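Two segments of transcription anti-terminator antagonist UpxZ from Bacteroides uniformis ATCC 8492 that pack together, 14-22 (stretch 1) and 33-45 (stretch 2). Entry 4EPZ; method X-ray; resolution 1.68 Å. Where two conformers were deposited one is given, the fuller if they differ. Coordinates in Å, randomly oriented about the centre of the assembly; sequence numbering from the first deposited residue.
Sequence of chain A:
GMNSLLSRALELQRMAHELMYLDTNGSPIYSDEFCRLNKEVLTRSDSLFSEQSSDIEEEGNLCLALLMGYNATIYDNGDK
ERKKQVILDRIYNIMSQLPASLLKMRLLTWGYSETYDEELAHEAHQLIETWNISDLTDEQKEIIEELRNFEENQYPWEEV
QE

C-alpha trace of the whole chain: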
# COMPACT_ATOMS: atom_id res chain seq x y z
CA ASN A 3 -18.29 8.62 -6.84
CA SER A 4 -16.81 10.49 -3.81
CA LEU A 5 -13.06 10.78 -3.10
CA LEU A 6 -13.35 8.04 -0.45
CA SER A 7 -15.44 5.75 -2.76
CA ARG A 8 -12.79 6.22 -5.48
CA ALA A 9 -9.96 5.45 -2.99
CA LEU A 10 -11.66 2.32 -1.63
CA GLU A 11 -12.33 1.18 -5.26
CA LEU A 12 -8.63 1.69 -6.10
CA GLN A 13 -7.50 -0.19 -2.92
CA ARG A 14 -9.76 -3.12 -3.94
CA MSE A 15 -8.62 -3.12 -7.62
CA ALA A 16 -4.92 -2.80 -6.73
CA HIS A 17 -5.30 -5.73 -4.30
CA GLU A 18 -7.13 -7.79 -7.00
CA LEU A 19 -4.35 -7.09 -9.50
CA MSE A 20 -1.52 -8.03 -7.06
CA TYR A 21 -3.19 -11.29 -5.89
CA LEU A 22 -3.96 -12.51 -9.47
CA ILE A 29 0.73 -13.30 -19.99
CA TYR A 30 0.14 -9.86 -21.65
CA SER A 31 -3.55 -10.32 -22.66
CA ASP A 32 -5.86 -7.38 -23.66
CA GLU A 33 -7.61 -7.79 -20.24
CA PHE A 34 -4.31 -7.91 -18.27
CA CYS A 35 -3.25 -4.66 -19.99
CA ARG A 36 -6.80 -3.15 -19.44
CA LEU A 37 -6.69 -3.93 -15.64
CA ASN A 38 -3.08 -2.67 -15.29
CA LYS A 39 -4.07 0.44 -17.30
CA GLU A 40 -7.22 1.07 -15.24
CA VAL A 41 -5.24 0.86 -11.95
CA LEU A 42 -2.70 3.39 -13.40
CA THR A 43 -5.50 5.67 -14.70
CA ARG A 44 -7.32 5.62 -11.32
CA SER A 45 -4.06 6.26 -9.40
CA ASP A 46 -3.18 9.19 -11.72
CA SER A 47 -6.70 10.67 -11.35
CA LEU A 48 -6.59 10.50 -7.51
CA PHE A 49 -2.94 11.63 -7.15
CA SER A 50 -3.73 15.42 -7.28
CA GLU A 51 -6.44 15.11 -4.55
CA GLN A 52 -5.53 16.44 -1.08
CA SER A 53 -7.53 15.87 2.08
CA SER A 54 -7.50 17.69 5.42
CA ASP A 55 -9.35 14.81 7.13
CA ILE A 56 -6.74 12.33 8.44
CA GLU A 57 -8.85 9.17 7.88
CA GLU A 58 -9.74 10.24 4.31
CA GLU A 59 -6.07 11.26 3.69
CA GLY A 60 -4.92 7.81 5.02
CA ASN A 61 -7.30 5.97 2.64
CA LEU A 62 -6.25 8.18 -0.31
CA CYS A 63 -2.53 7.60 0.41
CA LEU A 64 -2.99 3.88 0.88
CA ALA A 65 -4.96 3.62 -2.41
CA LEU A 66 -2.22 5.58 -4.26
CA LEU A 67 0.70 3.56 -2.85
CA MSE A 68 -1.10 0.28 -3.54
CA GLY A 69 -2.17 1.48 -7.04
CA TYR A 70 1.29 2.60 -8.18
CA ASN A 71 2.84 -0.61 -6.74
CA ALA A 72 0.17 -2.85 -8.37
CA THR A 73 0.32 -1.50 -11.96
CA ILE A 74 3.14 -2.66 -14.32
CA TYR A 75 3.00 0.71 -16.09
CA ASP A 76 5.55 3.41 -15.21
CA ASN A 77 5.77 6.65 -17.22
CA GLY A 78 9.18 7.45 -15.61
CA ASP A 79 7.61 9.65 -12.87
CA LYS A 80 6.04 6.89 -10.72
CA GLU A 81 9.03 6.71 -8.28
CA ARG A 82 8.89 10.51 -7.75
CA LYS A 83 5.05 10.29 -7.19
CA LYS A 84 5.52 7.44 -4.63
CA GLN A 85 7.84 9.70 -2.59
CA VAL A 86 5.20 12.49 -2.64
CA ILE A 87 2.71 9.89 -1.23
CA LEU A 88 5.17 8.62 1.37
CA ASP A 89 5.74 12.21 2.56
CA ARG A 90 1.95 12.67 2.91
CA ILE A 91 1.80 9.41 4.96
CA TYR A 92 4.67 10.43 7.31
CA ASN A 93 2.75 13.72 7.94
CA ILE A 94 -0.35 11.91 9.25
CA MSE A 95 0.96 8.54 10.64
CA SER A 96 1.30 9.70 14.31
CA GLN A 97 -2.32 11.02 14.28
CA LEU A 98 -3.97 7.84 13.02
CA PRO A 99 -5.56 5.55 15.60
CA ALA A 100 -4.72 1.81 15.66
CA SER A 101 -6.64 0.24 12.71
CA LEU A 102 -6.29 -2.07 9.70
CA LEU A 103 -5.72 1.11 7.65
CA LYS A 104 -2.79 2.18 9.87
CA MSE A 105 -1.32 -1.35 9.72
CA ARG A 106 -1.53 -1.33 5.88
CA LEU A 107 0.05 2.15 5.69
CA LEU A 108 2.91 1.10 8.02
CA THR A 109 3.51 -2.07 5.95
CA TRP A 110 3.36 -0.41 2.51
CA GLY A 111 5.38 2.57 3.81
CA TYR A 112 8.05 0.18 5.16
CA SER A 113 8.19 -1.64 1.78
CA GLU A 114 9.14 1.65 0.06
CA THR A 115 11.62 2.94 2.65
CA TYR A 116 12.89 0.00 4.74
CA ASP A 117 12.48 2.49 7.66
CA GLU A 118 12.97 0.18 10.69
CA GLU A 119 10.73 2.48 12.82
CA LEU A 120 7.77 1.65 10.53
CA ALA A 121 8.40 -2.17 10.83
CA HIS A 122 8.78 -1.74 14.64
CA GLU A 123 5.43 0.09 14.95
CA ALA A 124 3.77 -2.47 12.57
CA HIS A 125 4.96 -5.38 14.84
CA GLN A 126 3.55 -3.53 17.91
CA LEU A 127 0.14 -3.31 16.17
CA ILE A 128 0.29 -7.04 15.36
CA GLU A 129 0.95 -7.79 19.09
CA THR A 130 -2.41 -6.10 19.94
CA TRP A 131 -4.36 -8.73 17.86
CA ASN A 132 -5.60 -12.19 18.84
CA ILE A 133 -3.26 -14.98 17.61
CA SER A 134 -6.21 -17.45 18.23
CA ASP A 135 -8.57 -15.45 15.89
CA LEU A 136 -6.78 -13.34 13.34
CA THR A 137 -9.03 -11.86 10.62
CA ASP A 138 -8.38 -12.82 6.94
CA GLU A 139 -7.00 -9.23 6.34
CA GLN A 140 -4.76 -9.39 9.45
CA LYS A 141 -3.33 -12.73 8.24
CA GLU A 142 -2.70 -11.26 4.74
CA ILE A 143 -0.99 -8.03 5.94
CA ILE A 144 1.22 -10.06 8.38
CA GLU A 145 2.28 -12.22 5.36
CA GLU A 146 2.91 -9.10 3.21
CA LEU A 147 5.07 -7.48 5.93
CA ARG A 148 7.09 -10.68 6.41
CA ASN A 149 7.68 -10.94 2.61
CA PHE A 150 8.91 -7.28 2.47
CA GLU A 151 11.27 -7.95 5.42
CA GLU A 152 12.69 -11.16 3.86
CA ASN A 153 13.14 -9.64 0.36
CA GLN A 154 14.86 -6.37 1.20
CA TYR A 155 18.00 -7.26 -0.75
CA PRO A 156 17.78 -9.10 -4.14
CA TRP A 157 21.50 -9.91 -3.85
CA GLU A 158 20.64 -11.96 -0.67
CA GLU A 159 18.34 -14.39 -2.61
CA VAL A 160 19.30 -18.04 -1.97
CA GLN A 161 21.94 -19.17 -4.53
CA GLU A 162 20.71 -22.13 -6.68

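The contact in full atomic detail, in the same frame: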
# COMPACT_ATOMS: atom_id res chain seq x y z
N ARG A 14 -9.21 -1.82 -3.58
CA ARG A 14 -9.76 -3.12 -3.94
C ARG A 14 -9.15 -3.62 -5.27
O ARG A 14 -8.69 -4.77 -5.34
CB ARG A 14 -11.29 -3.01 -4.05
CG ARG A 14 -12.04 -3.71 -2.92
CD ARG A 14 -13.33 -3.03 -2.47
NE ARG A 14 -14.19 -2.53 -3.56
CZ ARG A 14 -14.81 -1.36 -3.51
NH1 ARG A 14 -14.66 -0.56 -2.46
NH2 ARG A 14 -15.59 -0.98 -4.52
N MSE A 15 -9.13 -2.76 -6.29
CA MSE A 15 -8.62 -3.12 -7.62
C MSE A 15 -7.13 -3.41 -7.59
O MSE A 15 -6.69 -4.39 -8.22
CB MSE A 15 -8.92 -2.04 -8.64
CG MSE A 15 -8.86 -2.57 -10.05
SE MSE A 15 -9.41 -1.26 -11.31
CE MSE A 15 -11.39 -1.57 -11.21
N ALA A 16 -6.36 -2.59 -6.84
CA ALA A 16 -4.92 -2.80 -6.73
C ALA A 16 -4.65 -4.15 -6.04
O ALA A 16 -3.79 -4.91 -6.48
CB ALA A 16 -4.25 -1.65 -5.97
N HIS A 17 -5.42 -4.45 -4.99
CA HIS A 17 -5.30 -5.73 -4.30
C HIS A 17 -5.58 -6.91 -5.25
O HIS A 17 -4.81 -7.86 -5.28
CB HIS A 17 -6.26 -5.80 -3.11
CG HIS A 17 -6.13 -7.08 -2.34
ND1 HIS A 17 -6.99 -8.13 -2.56
CD2 HIS A 17 -5.20 -7.45 -1.43
CE1 HIS A 17 -6.59 -9.09 -1.74
NE2 HIS A 17 -5.53 -8.72 -1.03
N GLU A 18 -6.67 -6.80 -6.01
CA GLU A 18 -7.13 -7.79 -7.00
C GLU A 18 -6.01 -8.08 -8.00
O GLU A 18 -5.70 -9.24 -8.28
CB GLU A 18 -8.38 -7.27 -7.73
CG GLU A 18 -8.95 -8.23 -8.77
CD GLU A 18 -10.11 -7.75 -9.63
OE1 GLU A 18 -10.50 -6.56 -9.52
OE2 GLU A 18 -10.61 -8.56 -10.44
N LEU A 19 -5.40 -7.01 -8.51
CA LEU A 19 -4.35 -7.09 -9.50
C LEU A 19 -3.12 -7.80 -8.92
O LEU A 19 -2.56 -8.68 -9.57
CB LEU A 19 -4.01 -5.68 -10.00
CG LEU A 19 -2.95 -5.50 -11.09
CD1 LEU A 19 -3.14 -6.49 -12.28
CD2 LEU A 19 -2.95 -4.07 -11.58
N MSE A 20 -2.73 -7.46 -7.68
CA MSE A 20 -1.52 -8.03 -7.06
C MSE A 20 -1.70 -9.50 -6.66
O MSE A 20 -0.72 -10.25 -6.68
CB MSE A 20 -1.10 -7.19 -5.85
CG MSE A 20 -0.50 -5.90 -6.32
SE MSE A 20 0.32 -4.80 -4.96
CE MSE A 20 -1.32 -4.23 -4.03
N TYR A 21 -2.90 -9.93 -6.35
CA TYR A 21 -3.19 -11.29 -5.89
C TYR A 21 -3.66 -12.23 -7.01
O TYR A 21 -4.09 -13.36 -6.73
CB TYR A 21 -4.22 -11.21 -4.76
CG TYR A 21 -3.55 -11.05 -3.41
CD1 TYR A 21 -2.92 -9.85 -3.06
CD2 TYR A 21 -3.50 -12.10 -2.50
CE1 TYR A 21 -2.23 -9.72 -1.86
CE2 TYR A 21 -2.83 -11.98 -1.29
CZ TYR A 21 -2.20 -10.79 -0.97
OH TYR A 21 -1.57 -10.68 0.24
N LEU A 22 -3.52 -11.79 -8.27
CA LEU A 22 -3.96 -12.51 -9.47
C LEU A 22 -3.06 -13.71 -9.78
O LEU A 22 -1.86 -13.68 -9.52
CB LEU A 22 -3.97 -11.53 -10.65
CG LEU A 22 -5.00 -11.74 -11.77
CD1 LEU A 22 -6.42 -11.48 -11.28
CD2 LEU A 22 -4.71 -10.80 -12.93
N GLU A 33 -7.01 -7.96 -21.56
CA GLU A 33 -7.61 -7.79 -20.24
C GLU A 33 -6.54 -7.44 -19.20
O GLU A 33 -6.73 -6.49 -18.43
CB GLU A 33 -8.36 -9.05 -19.82
N PHE A 34 -5.41 -8.19 -19.19
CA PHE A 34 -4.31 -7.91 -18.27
C PHE A 34 -3.84 -6.47 -18.44
O PHE A 34 -3.70 -5.75 -17.44
CB PHE A 34 -3.14 -8.90 -18.46
CG PHE A 34 -2.00 -8.71 -17.49
CD1 PHE A 34 -2.11 -9.12 -16.16
CD2 PHE A 34 -0.82 -8.08 -17.89
CE1 PHE A 34 -1.05 -8.93 -15.26
CE2 PHE A 34 0.24 -7.90 -16.99
CZ PHE A 34 0.12 -8.33 -15.69
N CYS A 35 -3.67 -6.03 -19.69
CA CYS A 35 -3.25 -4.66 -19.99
C CYS A 35 -4.34 -3.67 -19.55
O CYS A 35 -3.99 -2.68 -18.93
CB CYS A 35 -2.91 -4.51 -21.47
SG CYS A 35 -1.45 -5.45 -21.97
N ARG A 36 -5.63 -3.97 -19.81
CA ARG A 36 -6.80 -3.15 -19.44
C ARG A 36 -6.85 -2.90 -17.91
O ARG A 36 -7.00 -1.75 -17.50
CB ARG A 36 -8.09 -3.85 -19.92
CG ARG A 36 -9.31 -2.95 -20.14
CD ARG A 36 -10.39 -3.07 -19.06
NE ARG A 36 -10.69 -4.46 -18.69
CZ ARG A 36 -10.71 -4.90 -17.43
NH1 ARG A 36 -10.48 -4.08 -16.42
NH2 ARG A 36 -10.98 -6.18 -17.18
N LEU A 37 -6.70 -3.98 -17.10
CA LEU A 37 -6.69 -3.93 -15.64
C LEU A 37 -5.46 -3.16 -15.12
O LEU A 37 -5.60 -2.36 -14.18
CB LEU A 37 -6.71 -5.34 -15.05
CG LEU A 37 -6.96 -5.43 -13.52
CD1 LEU A 37 -8.31 -4.83 -13.13
CD2 LEU A 37 -6.91 -6.87 -13.03
N ASN A 38 -4.27 -3.40 -15.71
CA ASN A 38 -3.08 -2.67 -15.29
C ASN A 38 -3.23 -1.21 -15.64
O ASN A 38 -2.79 -0.37 -14.86
CB ASN A 38 -1.81 -3.23 -15.93
CG ASN A 38 -1.26 -4.36 -15.14
OD1 ASN A 38 -0.52 -4.15 -14.18
ND2 ASN A 38 -1.64 -5.56 -15.49
N LYS A 39 -3.86 -0.92 -16.81
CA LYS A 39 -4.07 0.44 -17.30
C LYS A 39 -5.08 1.15 -16.41
O LYS A 39 -4.88 2.31 -16.06
CB LYS A 39 -4.54 0.44 -18.78
CG LYS A 39 -4.80 1.81 -19.41
CD LYS A 39 -3.55 2.71 -19.47
CE LYS A 39 -3.77 3.95 -20.32
NZ LYS A 39 -3.76 3.64 -21.78
N GLU A 40 -6.18 0.47 -16.07
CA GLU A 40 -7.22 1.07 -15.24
C GLU A 40 -6.68 1.43 -13.85
O GLU A 40 -7.02 2.50 -13.33
CB GLU A 40 -8.42 0.17 -15.09
CG GLU A 40 -9.57 0.94 -14.48
CD GLU A 40 -10.91 0.25 -14.37
OE1 GLU A 40 -11.11 -0.80 -15.04
OE2 GLU A 40 -11.75 0.74 -13.59
N VAL A 41 -5.85 0.55 -13.26
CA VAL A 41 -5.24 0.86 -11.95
C VAL A 41 -4.33 2.10 -12.09
O VAL A 41 -4.41 3.00 -11.26
CB VAL A 41 -4.51 -0.35 -11.31
CG1 VAL A 41 -3.65 0.07 -10.11
CG2 VAL A 41 -5.51 -1.44 -10.88
N LEU A 42 -3.55 2.21 -13.20
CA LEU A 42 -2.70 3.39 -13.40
C LEU A 42 -3.56 4.64 -13.57
O LEU A 42 -3.30 5.66 -12.91
CB LEU A 42 -1.78 3.21 -14.62
CG LEU A 42 -0.88 4.41 -14.91
CD1 LEU A 42 0.18 4.61 -13.84
CD2 LEU A 42 -0.28 4.28 -16.28
N THR A 43 -4.59 4.55 -14.42
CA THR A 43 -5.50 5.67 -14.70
C THR A 43 -6.14 6.18 -13.42
O THR A 43 -6.14 7.39 -13.20
CB THR A 43 -6.54 5.26 -15.74
OG1 THR A 43 -5.83 4.86 -16.92
CG2 THR A 43 -7.53 6.39 -16.07
N ARG A 44 -6.68 5.27 -12.60
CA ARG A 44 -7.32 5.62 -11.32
C ARG A 44 -6.32 6.25 -10.33
O ARG A 44 -6.66 7.22 -9.66
CB ARG A 44 -7.98 4.40 -10.70
CG ARG A 44 -9.28 3.99 -11.43
CD ARG A 44 -9.82 2.74 -10.78
NE ARG A 44 -11.15 2.36 -11.29
CZ ARG A 44 -12.30 2.62 -10.67
NH1 ARG A 44 -12.32 3.30 -9.53
NH2 ARG A 44 -13.45 2.18 -11.18
N SER A 45 -5.11 5.71 -10.26
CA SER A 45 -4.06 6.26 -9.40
C SER A 45 -3.70 7.67 -9.86
O SER A 45 -3.71 8.59 -9.03
CB SER A 45 -2.83 5.35 -9.42
OG SER A 45 -3.16 4.06 -8.94

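When two helices pack without hydrogen bonds between them, a few residues from one of them commonly fill pockets on the other, and this segment pair from UpxZ is a compact example. The helices run roughly antiparallel, their N-to-C directions 147° apart and their axes 10.0 Å apart at closest approach, a spacing that leaves room for interleaved side chains. Leu19 and Met15, one helical turn apart, are the two knobs.

Leu19 enters a pocket formed by Phe34, Leu37, Asn38 and Val41. Its two methyls reach different neighbours: Leu19 CD1 lies 3.9 Å from Leu37 CD2, while Leu19 CD2 lies 3.7 Å from Val41 CG2. The same Val41 methyl is 3.6 Å from Met15 CG, so Val41 CG2 touches both knobs and belongs to both pockets. Leu37 is likewise shared, its CD1 standing 3.9 Å from Met15 CG; its CA-to-CB bond points sideways, but the end of the side chain comes nearer to the other helix.

Beyond the helix, Leu22 extends the apolar layer more loosely. Leu22 CD2 lies at the edge of the Phe34 ring, 4.5 Å from Phe34 CD1, and the residue is poorly ordered.

Polar groups border this core without bonding across it. Asn38 OD1 lies 3.6 Å from Leu19 CD2, yet its amide is satisfied: Asn38 ND2 donates to Phe34 O at 2.8 Å, and OD1 is hydrogen-bonded elsewhere in the structure. At the other end, selenomethionine Met15, with chi1 and chi2 both t, extends its CE to 3.3 Å from Glu40 OE2 and 3.9 Å from Arg44 NE. Those two atoms are themselves paired in a salt bridge, Arg44 NE donating to Glu40 OE2 at 2.9 Å. The charged pair thus forms part of the Met15 pocket while its bond stays within one helix.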